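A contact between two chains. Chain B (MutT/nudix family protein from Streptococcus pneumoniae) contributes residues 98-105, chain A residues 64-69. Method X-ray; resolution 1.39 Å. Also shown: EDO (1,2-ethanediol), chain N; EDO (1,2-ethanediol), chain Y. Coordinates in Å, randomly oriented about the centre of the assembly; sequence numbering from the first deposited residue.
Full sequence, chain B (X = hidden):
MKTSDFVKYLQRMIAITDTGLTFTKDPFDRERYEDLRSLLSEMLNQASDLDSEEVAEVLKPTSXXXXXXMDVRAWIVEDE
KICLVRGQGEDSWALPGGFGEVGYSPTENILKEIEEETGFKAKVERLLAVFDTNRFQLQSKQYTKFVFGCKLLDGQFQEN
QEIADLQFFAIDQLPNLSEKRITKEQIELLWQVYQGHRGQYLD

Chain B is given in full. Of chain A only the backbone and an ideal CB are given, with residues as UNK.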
# COMPACT_ATOMS: atom_id res chain seq x y z
N GLY B 98 2.10 11.49 4.41
CA GLY B 98 2.64 10.65 5.46
C GLY B 98 2.57 9.21 5.03
O GLY B 98 2.39 8.91 3.86
N PHE B 99 2.74 8.29 5.98
CA PHE B 99 2.68 6.87 5.67
C PHE B 99 1.38 6.47 5.04
O PHE B 99 0.31 6.90 5.47
CB PHE B 99 2.74 6.05 6.96
CG PHE B 99 4.11 5.92 7.52
CD1 PHE B 99 5.06 5.11 6.89
CD2 PHE B 99 4.46 6.58 8.70
CE1 PHE B 99 6.33 4.98 7.42
CE2 PHE B 99 5.74 6.45 9.23
CZ PHE B 99 6.67 5.65 8.59
N GLY B 100 1.46 5.60 4.04
CA GLY B 100 0.27 4.90 3.58
C GLY B 100 -0.18 3.91 4.65
O GLY B 100 0.65 3.18 5.20
N GLU B 101 -1.48 3.89 4.92
CA GLU B 101 -2.04 2.98 5.93
C GLU B 101 -2.67 1.78 5.28
O GLU B 101 -3.29 1.87 4.21
CB GLU B 101 -3.07 3.70 6.77
CG GLU B 101 -2.49 4.80 7.64
CD GLU B 101 -3.56 5.41 8.47
OE1 GLU B 101 -3.85 4.87 9.56
OE2 GLU B 101 -4.14 6.43 8.03
N VAL B 102 -2.56 0.66 5.98
CA VAL B 102 -3.24 -0.56 5.57
C VAL B 102 -4.74 -0.36 5.70
O VAL B 102 -5.20 0.21 6.68
CB VAL B 102 -2.79 -1.73 6.46
CG1 VAL B 102 -3.68 -2.97 6.26
CG2 VAL B 102 -1.33 -2.06 6.21
N GLY B 103 -5.49 -0.82 4.70
CA GLY B 103 -6.93 -0.71 4.70
C GLY B 103 -7.49 0.38 3.81
O GLY B 103 -8.70 0.56 3.71
N TYR B 104 -6.60 1.11 3.13
CA TYR B 104 -6.97 2.22 2.25
C TYR B 104 -6.16 2.04 0.98
O TYR B 104 -5.01 1.62 1.03
CB TYR B 104 -6.64 3.57 2.92
CG TYR B 104 -7.35 3.74 4.24
CD1 TYR B 104 -6.79 3.28 5.43
CD2 TYR B 104 -8.62 4.31 4.30
CE1 TYR B 104 -7.46 3.38 6.64
CE2 TYR B 104 -9.29 4.43 5.52
CZ TYR B 104 -8.70 3.96 6.67
OH TYR B 104 -9.35 4.04 7.88
N SER B 105 -6.76 2.41 -0.15
CA SER B 105 -6.07 2.37 -1.43
C SER B 105 -5.08 3.53 -1.54
O SER B 105 -5.04 4.40 -0.68
CB SER B 105 -7.09 2.47 -2.56
OG SER B 105 -7.58 3.80 -2.64
N UNK A 64 8.44 -2.78 11.34
CA UNK A 64 7.99 -1.89 12.42
C UNK A 64 6.93 -0.88 11.95
O UNK A 64 6.20 -0.32 12.77
CB UNK A 64 9.19 -1.14 13.00
N UNK A 65 6.83 -0.66 10.64
CA UNK A 65 5.88 0.31 10.08
C UNK A 65 4.92 -0.43 9.19
O UNK A 65 5.33 -0.97 8.15
CB UNK A 65 6.59 1.42 9.30
N UNK A 66 3.65 -0.44 9.59
CA UNK A 66 2.59 -1.15 8.89
C UNK A 66 2.05 -0.32 7.73
O UNK A 66 1.31 0.63 7.94
CB UNK A 66 1.46 -1.51 9.86
N UNK A 67 2.48 -0.64 6.52
CA UNK A 67 1.97 0.03 5.32
C UNK A 67 1.62 -1.06 4.31
O UNK A 67 2.08 -2.19 4.41
CB UNK A 67 2.99 1.02 4.75
N UNK A 68 0.85 -0.70 3.28
CA UNK A 68 0.74 -1.62 2.14
C UNK A 68 2.12 -1.94 1.58
O UNK A 68 3.03 -1.09 1.60
CB UNK A 68 -0.15 -1.02 1.05
N UNK A 69 2.28 -3.18 1.12
CA UNK A 69 3.56 -3.65 0.59
C UNK A 69 3.65 -3.44 -0.91
O UNK A 69 2.64 -3.31 -1.60
CB UNK A 69 3.76 -5.13 0.92
C1 EDO N . 1.73 3.36 9.55
O1 EDO N . 1.12 3.36 8.25
C2 EDO N . 1.55 4.70 10.26
O2 EDO N . 0.19 5.15 10.15
C1 EDO Y . 4.28 1.14 -2.14
O1 EDO Y . 4.72 2.41 -1.65
C2 EDO Y . 3.84 0.25 -0.96
O2 EDO Y . 4.92 -0.07 0.00

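Position 64 of chain A stands apart from this contact: no atom of B:Gly98 to B:Ser105 lies within 5.5 Å of its ideal CB, so this stretch of chain B sets no requirement. The deposited residue is A:Ala64, whose methyl group stays well clear of the other stretch.

At position 65 the CA-to-CB bond points toward chain B, and the ideal CB lies 4.0 Å from CE1 of B:Phe99. What chain B offers here is a carbon-rich aromatic surface without a charge or a strong polar partner. An apolar side chain would suit it, whether a branched aliphatic, a leucine or methionine, or a flat aromatic ring; the extended backbone (phi/psi -118/115) is compatible with all of these. The residue is A:Tyr65. With chi1 in the m well, its ring lies nearly parallel to that of B:Phe99, the planes 12° apart. The centroids are 5.4 Å apart and the rings are slid past one another, so they barely overlap; the closest atoms are CD1 of A:Tyr65 and CZ of B:Phe99, 3.6 Å apart.

Position 66 points sideways, and its ideal CB is 4.6 Å from CG2 of B:Val102. This is a glancing approach that would accept a small residue, and perhaps a larger one directed outward. It is A:Ala66, and its backbone does more than its methyl: O of A:Ala66 accepts a hydrogen bond of 2.8 Å from O1 of the ethanediol in chain N, and another from a water, whose oxygen is also 2.8 Å away. That water in turn accepts from N of B:Val102 at 2.9 Å, joining two chains that share no direct hydrogen bond here.

Position 67 is the tightest place. Its CA-to-CB bond points sideways, and its ideal CB sits 3.2 Å from O of B:Gly100, while CD1 of B:Phe99 is 5.1 Å away, leaving room for a methyl-sized group beside the ring. The extended backbone (-132/164) favours beta-branched residues, so valine, isoleucine or threonine would fit. The residue is A:Thr67, in the p rotamer. Its CG2 packs 3.7 Å from CD1 of B:Phe99, and its OG1 donates a 2.9 Å hydrogen bond to the backbone O of position 68; the hydroxyl is also hydrogen-bonded elsewhere in the structure. Its CA also makes a CA-H...O contact with O of B:Gly100, at 3.4 Å.

Position 68 points sideways, with phi/psi -56/145. Its ideal CB is 5.3 Å from O of B:Glu101 and 5.4 Å from CG2 of B:Val102, so a modest apolar group would suit, and the phi value admits proline. A:Pro68 occupies it. Its ring turns back along the chain, bringing CD within 3.5 Å of O of B:Gly100 and CG within 3.7 Å of O of B:Glu101; CD also lies 4.2 Å from CG2 of B:Val102.

Position 69 is out of reach of this stretch of chain B, which gives no guide to its side chain. It is A:Leu69.

Chain A, residues 64-69: AYATPL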
# COMPACT_ATOMS: atom_id res chain seq x y z
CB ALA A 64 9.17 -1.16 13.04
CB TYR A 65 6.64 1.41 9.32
CG TYR A 65 7.62 2.06 10.25
CD1 TYR A 65 7.22 3.11 11.08
CD2 TYR A 65 8.93 1.58 10.37
CE1 TYR A 65 8.11 3.68 11.99
CE2 TYR A 65 9.82 2.14 11.28
CZ TYR A 65 9.41 3.19 12.08
OH TYR A 65 10.30 3.75 12.98
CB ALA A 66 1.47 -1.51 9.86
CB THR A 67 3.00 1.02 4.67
OG1 THR A 67 3.98 0.31 3.91
CG2 THR A 67 3.69 1.92 5.71
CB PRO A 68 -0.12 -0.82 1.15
CG PRO A 68 -0.94 0.09 2.00
CD PRO A 68 0.01 0.49 3.10
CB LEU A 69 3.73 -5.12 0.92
CG LEU A 69 3.70 -5.50 2.40
CD1 LEU A 69 3.83 -7.02 2.54
CD2 LEU A 69 4.82 -4.81 3.15
O HOH W 1 -1.39 0.91 8.60
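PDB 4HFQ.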